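PDB 3IA7: CalG4 from Micromonospora echinospora, which belongs to the GT-B structural clan, its chain folding into two domains that are each built round a parallel beta-sheet flanked by helices. Local coordinates for residues P112-R117 / E180-I185. Residues are numbered along the deposited sequence; the frame is centred on the assembly and turned at random.
Sequences PFIAGR and EYWDEI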
loop_
_atom_site.group_PDB
_atom_site.type_symbol
_atom_site.label_atom_id
_atom_site.label_comp_id
_atom_site.label_asym_id
_atom_site.label_seq_id
_atom_site.Cartn_x
_atom_site.Cartn_y
_atom_site.Cartn_z
ATOM N N PRO A 112 -14.396 -13.654 14.181
ATOM C CA PRO A 112 -15.146 -13.342 15.417
ATOM C C PRO A 112 -16.610 -12.888 15.238
ATOM O O PRO A 112 -17.049 -11.948 15.922
ATOM C CB PRO A 112 -14.295 -12.193 16.036
ATOM C CG PRO A 112 -13.844 -11.413 14.780
ATOM C CD PRO A 112 -13.469 -12.550 13.821
ATOM N N PHE A 113 -17.402 -13.583 14.407
ATOM C CA PHE A 113 -18.736 -13.059 14.158
ATOM C C PHE A 113 -19.617 -13.235 15.401
ATOM O O PHE A 113 -20.524 -12.450 15.572
ATOM C CB PHE A 113 -19.412 -13.699 12.956
ATOM C CG PHE A 113 -19.960 -15.092 13.222
ATOM C CD1 PHE A 113 -21.317 -15.258 13.516
ATOM C CD2 PHE A 113 -19.152 -16.218 13.135
ATOM C CE1 PHE A 113 -21.902 -16.540 13.782
ATOM C CE2 PHE A 113 -19.732 -17.533 13.352
ATOM C CZ PHE A 113 -21.114 -17.667 13.659
ATOM N N ILE A 114 -19.363 -14.273 16.221
ATOM C CA ILE A 114 -20.148 -14.438 17.428
ATOM C C ILE A 114 -19.925 -13.241 18.370
ATOM O O ILE A 114 -20.868 -12.598 18.836
ATOM C CB ILE A 114 -19.866 -15.782 18.140
ATOM C CG1 ILE A 114 -20.226 -16.943 17.180
ATOM C CG2 ILE A 114 -20.650 -15.850 19.452
ATOM C CD1 ILE A 114 -19.631 -18.266 17.557
ATOM N N ALA A 115 -18.678 -12.903 18.590
ATOM C CA ALA A 115 -18.353 -11.702 19.399
ATOM C C ALA A 115 -18.990 -10.473 18.806
ATOM O O ALA A 115 -19.586 -9.669 19.499
ATOM C CB ALA A 115 -16.809 -11.513 19.448
ATOM N N GLY A 116 -18.882 -10.308 17.495
ATOM C CA GLY A 116 -19.364 -9.057 16.924
ATOM C C GLY A 116 -20.848 -8.885 17.063
ATOM O O GLY A 116 -21.338 -7.820 17.421
ATOM N N ARG A 117 -21.573 -9.950 16.741
ATOM C CA ARG A 117 -23.033 -9.911 16.782
ATOM C C ARG A 117 -23.568 -9.837 18.236
ATOM O O ARG A 117 -24.561 -9.170 18.491
ATOM C CB ARG A 117 -23.615 -11.117 16.049
ATOM C CG ARG A 117 -23.302 -11.100 14.548
ATOM C CD ARG A 117 -24.099 -12.184 13.845
ATOM N NE ARG A 117 -25.528 -11.925 14.004
ATOM C CZ ARG A 117 -26.464 -12.862 13.974
ATOM N NH1 ARG A 117 -26.148 -14.122 13.726
ATOM N NH2 ARG A 117 -27.722 -12.520 14.178
ATOM N N GLU A 180 -29.243 -22.026 12.917
ATOM C CA GLU A 180 -29.931 -20.882 12.313
ATOM C C GLU A 180 -29.219 -19.554 12.549
ATOM O O GLU A 180 -28.968 -18.795 11.641
ATOM C CB GLU A 180 -31.350 -20.768 12.856
ATOM C CG GLU A 180 -32.193 -19.753 12.083
ATOM C CD GLU A 180 -33.608 -19.555 12.661
ATOM O OE1 GLU A 180 -34.108 -20.473 13.340
ATOM O OE2 GLU A 180 -34.204 -18.483 12.420
ATOM N N TYR A 181 -28.904 -19.282 13.801
ATOM C CA TYR A 181 -28.132 -18.100 14.187
ATOM C C TYR A 181 -26.813 -17.972 13.408
ATOM O O TYR A 181 -26.488 -16.882 12.889
ATOM C CB TYR A 181 -27.823 -18.188 15.677
ATOM C CG TYR A 181 -27.091 -16.994 16.210
ATOM C CD1 TYR A 181 -27.789 -15.867 16.639
ATOM C CD2 TYR A 181 -25.682 -16.980 16.257
ATOM C CE1 TYR A 181 -27.089 -14.735 17.127
ATOM C CE2 TYR A 181 -24.981 -15.860 16.753
ATOM C CZ TYR A 181 -25.713 -14.751 17.200
ATOM O OH TYR A 181 -25.000 -13.652 17.661
ATOM N N TRP A 182 -26.074 -19.082 13.323
ATOM C CA TRP A 182 -24.755 -19.142 12.658
ATOM C C TRP A 182 -24.892 -18.647 11.235
ATOM O O TRP A 182 -24.004 -17.909 10.723
ATOM C CB TRP A 182 -24.228 -20.584 12.708
ATOM C CG TRP A 182 -22.735 -20.726 12.467
ATOM C CD1 TRP A 182 -22.067 -20.496 11.297
ATOM C CD2 TRP A 182 -21.762 -21.201 13.393
ATOM N NE1 TRP A 182 -20.724 -20.712 11.458
ATOM C CE2 TRP A 182 -20.497 -21.175 12.721
ATOM C CE3 TRP A 182 -21.814 -21.615 14.728
ATOM C CZ2 TRP A 182 -19.310 -21.542 13.334
ATOM C CZ3 TRP A 182 -20.587 -21.984 15.365
ATOM C CH2 TRP A 182 -19.368 -21.947 14.655
ATOM N N ASP A 183 -26.016 -18.983 10.598
ATOM C CA ASP A 183 -26.291 -18.623 9.183
ATOM C C ASP A 183 -26.947 -17.273 8.924
ATOM O O ASP A 183 -27.131 -16.911 7.768
ATOM C CB ASP A 183 -27.135 -19.722 8.480
ATOM C CG ASP A 183 -26.381 -21.006 8.336
ATOM O OD1 ASP A 183 -25.134 -20.947 8.346
ATOM O OD2 ASP A 183 -27.031 -22.083 8.261
ATOM N N GLU A 184 -27.308 -16.505 9.963
ATOM C CA GLU A 184 -27.974 -15.235 9.722
ATOM C C GLU A 184 -27.074 -14.241 9.001
ATOM O O GLU A 184 -25.880 -14.183 9.275
ATOM C CB GLU A 184 -28.459 -14.618 11.032
ATOM C CG GLU A 184 -29.638 -15.409 11.567
ATOM C CD GLU A 184 -30.203 -14.776 12.806
ATOM O OE1 GLU A 184 -29.521 -14.779 13.822
ATOM O OE2 GLU A 184 -31.344 -14.310 12.759
ATOM N N ILE A 185 -27.673 -13.438 8.131
ATOM C CA ILE A 185 -26.950 -12.471 7.264
ATOM C C ILE A 185 -26.942 -11.092 7.921
ATOM O O ILE A 185 -27.980 -10.605 8.401
ATOM C CB ILE A 185 -27.628 -12.424 5.870
ATOM C CG1 ILE A 185 -27.489 -13.819 5.219
ATOM C CG2 ILE A 185 -27.104 -11.222 5.002
ATOM C CD1 ILE A 185 -28.091 -13.973 3.802
HETATM O O HOH W 1 -24.229 -15.020 11.423
HETATM O O HOH W 2 -26.513 -11.446 18.397
#
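Phe113, in the first turn of helix 113-123, meets the indole of Trp182 rim first: CZ lies 3.6 Å from Trp182 CD2, and the ring planes stand 67° apart, an edge-to-face (T-shaped) pair with phenylalanine as the edge. Next in sequence, Ile114 CG1 lies over one face of the Phe113 ring, offset toward its rim, and CD1 comes within 4.4 Å of Trp182 CZ3. One turn on from Phe113, Arg117 meets Tyr181 tip to tip. Its guanidinium lies flat on the phenol, planes 16° apart, with NH1 over the ring centre and CZ 4.0 Å from the ring centroid, which meets the geometry of a cation-pi stack. The chain bends at chi3 (62°), which turns NE out of the extended course. At the guanidinium edge, Arg117 NH2 donates to Glu184 OE1 at 2.9 Å, a nearly straight salt bridge lying in the guanidinium plane but reaching the carboxylate from above its own plane. Arg117 NH1 adds a weak bond to Tyr181 O at 2.9 Å and another, also weak, to water 1. Water 2 bridges Tyr181 OH and Arg117 O, the latter bond weak. The contact joins helix 113-123 of the N-terminal Rossmann-like domain to the end of helix 178-182, just before strand 189-191. Helix 159-170 packs on Ile114, Tyr181 and Trp182 as well. Face stacking and an in-plane salt bridge together restrict the guanidinium's tilt and rotation, while the nearby carboxylate probably helps to balance its positive charge.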